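Local coordinates for putative DNA ligase-like protein Rv0938/MT0965 (Mycobacterium tuberculosis, PDB 2IRU) that probably repairs DNA double-strand breaks together with Ku by non-homologous end joining, the N-terminal part present here being its primase-like polymerase domain, at residues Asp34-Val39 / Thr100-Ile105. Numbering follows the deposited sequence.
Sequences DYYAGV and TGLAWI
Tyr36, on the long helix 29-47, meets Leu102 and Ile105 of the short helix 99-107, and the side-chain contacts between them are apolar. The two helices pack together within the primase-polymerase domain of LigD. The CA atoms of Tyr36 and Leu102, 5.9 Å apart, are the nearest such pair across the segments; 187 Å² is buried in all, with no hydrogen bond across.

The two aliphatic side chains come at the tyrosine from different directions. Leu102 comes at the inner end of the tyrosine, its side chain running nearly at right angles to that of Tyr36: CD2 of Leu102 lies 4.1 Å from Tyr36 CD1, approaching the ring obliquely, and the two CB atoms are 4.2 Å apart. Ile105 instead lays a methyl over a ring face, with CG2 4.0 Å from Tyr36 CE2, a contact nearer the phenol end. This branch is the one anti to the backbone N; CG1, at chi1 -76°, carries CD1 away from the tyrosine.

The ring's opposite face is covered from within its own helix, where Tyr35 CD2 sits 4.0 Å above the ring plane of Tyr36, over its centre. The phenol is thus clasped between Ile105 and Tyr35. Further along helix 29-47, Ala40 and Leu44 also touch Leu102, extending the same helix-helix contact.

The polar end of Tyr36 is held outside the two segments: its OH hydrogen-bonds to Leu111 O and Leu246 N. Leu246 immediately precedes Arg247, which by similarity binds the polymerase substrate. Packing on both faces would hinder the ring from turning, while the hydroxyl bonds hold its tip in place, linking this helix pair to the backbone beside a probable substrate site.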
loop_
_atom_site.group_PDB
_atom_site.type_symbol
_atom_site.label_atom_id
_atom_site.label_comp_id
_atom_site.label_asym_id
_atom_site.label_seq_id
_atom_site.Cartn_x
_atom_site.Cartn_y
_atom_site.Cartn_z
ATOM N N ASP A 34 -0.865 2.242 19.226
ATOM C CA ASP A 34 0.560 2.114 19.499
ATOM C C ASP A 34 1.267 1.614 18.244
ATOM O O ASP A 34 2.374 2.011 17.967
ATOM C CB ASP A 34 0.797 1.173 20.692
ATOM C CG ASP A 34 0.597 1.883 22.054
ATOM O OD1 ASP A 34 0.435 3.131 22.095
ATOM O OD2 ASP A 34 0.637 1.181 23.092
ATOM N N TYR A 35 0.621 0.744 17.488
ATOM C CA TYR A 35 1.264 0.257 16.267
ATOM C C TYR A 35 1.549 1.373 15.274
ATOM O O TYR A 35 2.686 1.504 14.765
ATOM C CB TYR A 35 0.438 -0.840 15.610
ATOM C CG TYR A 35 0.992 -1.174 14.251
ATOM C CD1 TYR A 35 2.132 -2.005 14.106
ATOM C CD2 TYR A 35 0.380 -0.675 13.092
ATOM C CE1 TYR A 35 2.639 -2.328 12.804
ATOM C CE2 TYR A 35 0.892 -0.960 11.790
ATOM C CZ TYR A 35 2.016 -1.788 11.658
ATOM O OH TYR A 35 2.579 -2.064 10.421
ATOM N N TYR A 36 0.530 2.193 15.003
ATOM C CA TYR A 36 0.717 3.240 13.995
ATOM C C TYR A 36 1.729 4.309 14.536
ATOM O O TYR A 36 2.526 4.885 13.773
ATOM C CB TYR A 36 -0.629 3.820 13.584
ATOM C CG TYR A 36 -1.261 3.030 12.454
ATOM C CD1 TYR A 36 -0.539 2.821 11.259
ATOM C CD2 TYR A 36 -2.548 2.520 12.548
ATOM C CE1 TYR A 36 -1.084 2.114 10.189
ATOM C CE2 TYR A 36 -3.123 1.802 11.468
ATOM C CZ TYR A 36 -2.369 1.612 10.289
ATOM O OH TYR A 36 -2.877 0.879 9.220
ATOM N N ALA A 37 1.742 4.535 15.847
ATOM C CA ALA A 37 2.829 5.347 16.421
ATOM C C ALA A 37 4.194 4.739 16.166
ATOM O O ALA A 37 5.150 5.460 15.834
ATOM C CB ALA A 37 2.617 5.536 17.912
ATOM N N GLY A 38 4.294 3.427 16.345
ATOM C CA GLY A 38 5.589 2.714 16.246
ATOM C C GLY A 38 6.120 2.700 14.824
ATOM O O GLY A 38 7.342 2.706 14.607
ATOM N N VAL A 39 5.192 2.637 13.867
ATOM C CA VAL A 39 5.597 2.585 12.438
ATOM C C VAL A 39 5.635 3.949 11.751
ATOM O O VAL A 39 6.079 4.027 10.593
ATOM C CB VAL A 39 4.777 1.558 11.564
ATOM C CG1 VAL A 39 4.866 0.122 12.133
ATOM C CG2 VAL A 39 3.334 2.030 11.303
ATOM N N THR A 100 0.907 12.326 14.088
ATOM C CA THR A 100 -0.420 12.588 14.631
ATOM C C THR A 100 -1.526 12.257 13.614
ATOM O O THR A 100 -2.615 11.812 14.001
ATOM C CB THR A 100 -0.549 14.009 15.186
ATOM O OG1 THR A 100 0.520 14.242 16.116
ATOM C CG2 THR A 100 -1.832 14.135 15.946
ATOM N N GLY A 101 -1.222 12.396 12.318
ATOM C CA GLY A 101 -2.140 11.981 11.281
ATOM C C GLY A 101 -2.413 10.484 11.370
ATOM O O GLY A 101 -3.537 10.018 11.212
ATOM N N LEU A 102 -1.348 9.706 11.597
ATOM C CA LEU A 102 -1.533 8.257 11.755
ATOM C C LEU A 102 -2.272 7.925 13.064
ATOM O O LEU A 102 -3.012 6.947 13.115
ATOM C CB LEU A 102 -0.201 7.520 11.680
ATOM C CG LEU A 102 0.358 7.413 10.268
ATOM C CD1 LEU A 102 1.813 7.010 10.260
ATOM C CD2 LEU A 102 -0.467 6.467 9.388
ATOM N N ALA A 103 -2.050 8.725 14.104
ATOM C CA ALA A 103 -2.887 8.604 15.314
ATOM C C ALA A 103 -4.391 8.790 14.981
ATOM O O ALA A 103 -5.260 8.083 15.517
ATOM C CB ALA A 103 -2.420 9.553 16.388
ATOM N N TRP A 104 -4.697 9.761 14.107
ATOM C CA TRP A 104 -6.087 9.986 13.639
ATOM C C TRP A 104 -6.573 8.752 12.855
ATOM O O TRP A 104 -7.673 8.252 13.082
ATOM C CB TRP A 104 -6.140 11.248 12.744
ATOM C CG TRP A 104 -7.478 11.472 12.158
ATOM C CD1 TRP A 104 -8.631 11.836 12.826
ATOM C CD2 TRP A 104 -7.857 11.232 10.799
ATOM N NE1 TRP A 104 -9.682 11.902 11.937
ATOM C CE2 TRP A 104 -9.234 11.550 10.687
ATOM C CE3 TRP A 104 -7.148 10.838 9.643
ATOM C CZ2 TRP A 104 -9.927 11.445 9.462
ATOM C CZ3 TRP A 104 -7.809 10.735 8.441
ATOM C CH2 TRP A 104 -9.197 11.057 8.344
ATOM N N ILE A 105 -5.725 8.204 11.987
ATOM C CA ILE A 105 -6.065 6.981 11.263
ATOM C C ILE A 105 -6.469 5.862 12.272
ATOM O O ILE A 105 -7.503 5.208 12.112
ATOM C CB ILE A 105 -4.878 6.557 10.409
ATOM C CG1 ILE A 105 -4.794 7.466 9.156
ATOM C CG2 ILE A 105 -4.951 5.058 10.053
ATOM C CD1 ILE A 105 -5.973 7.314 8.185
#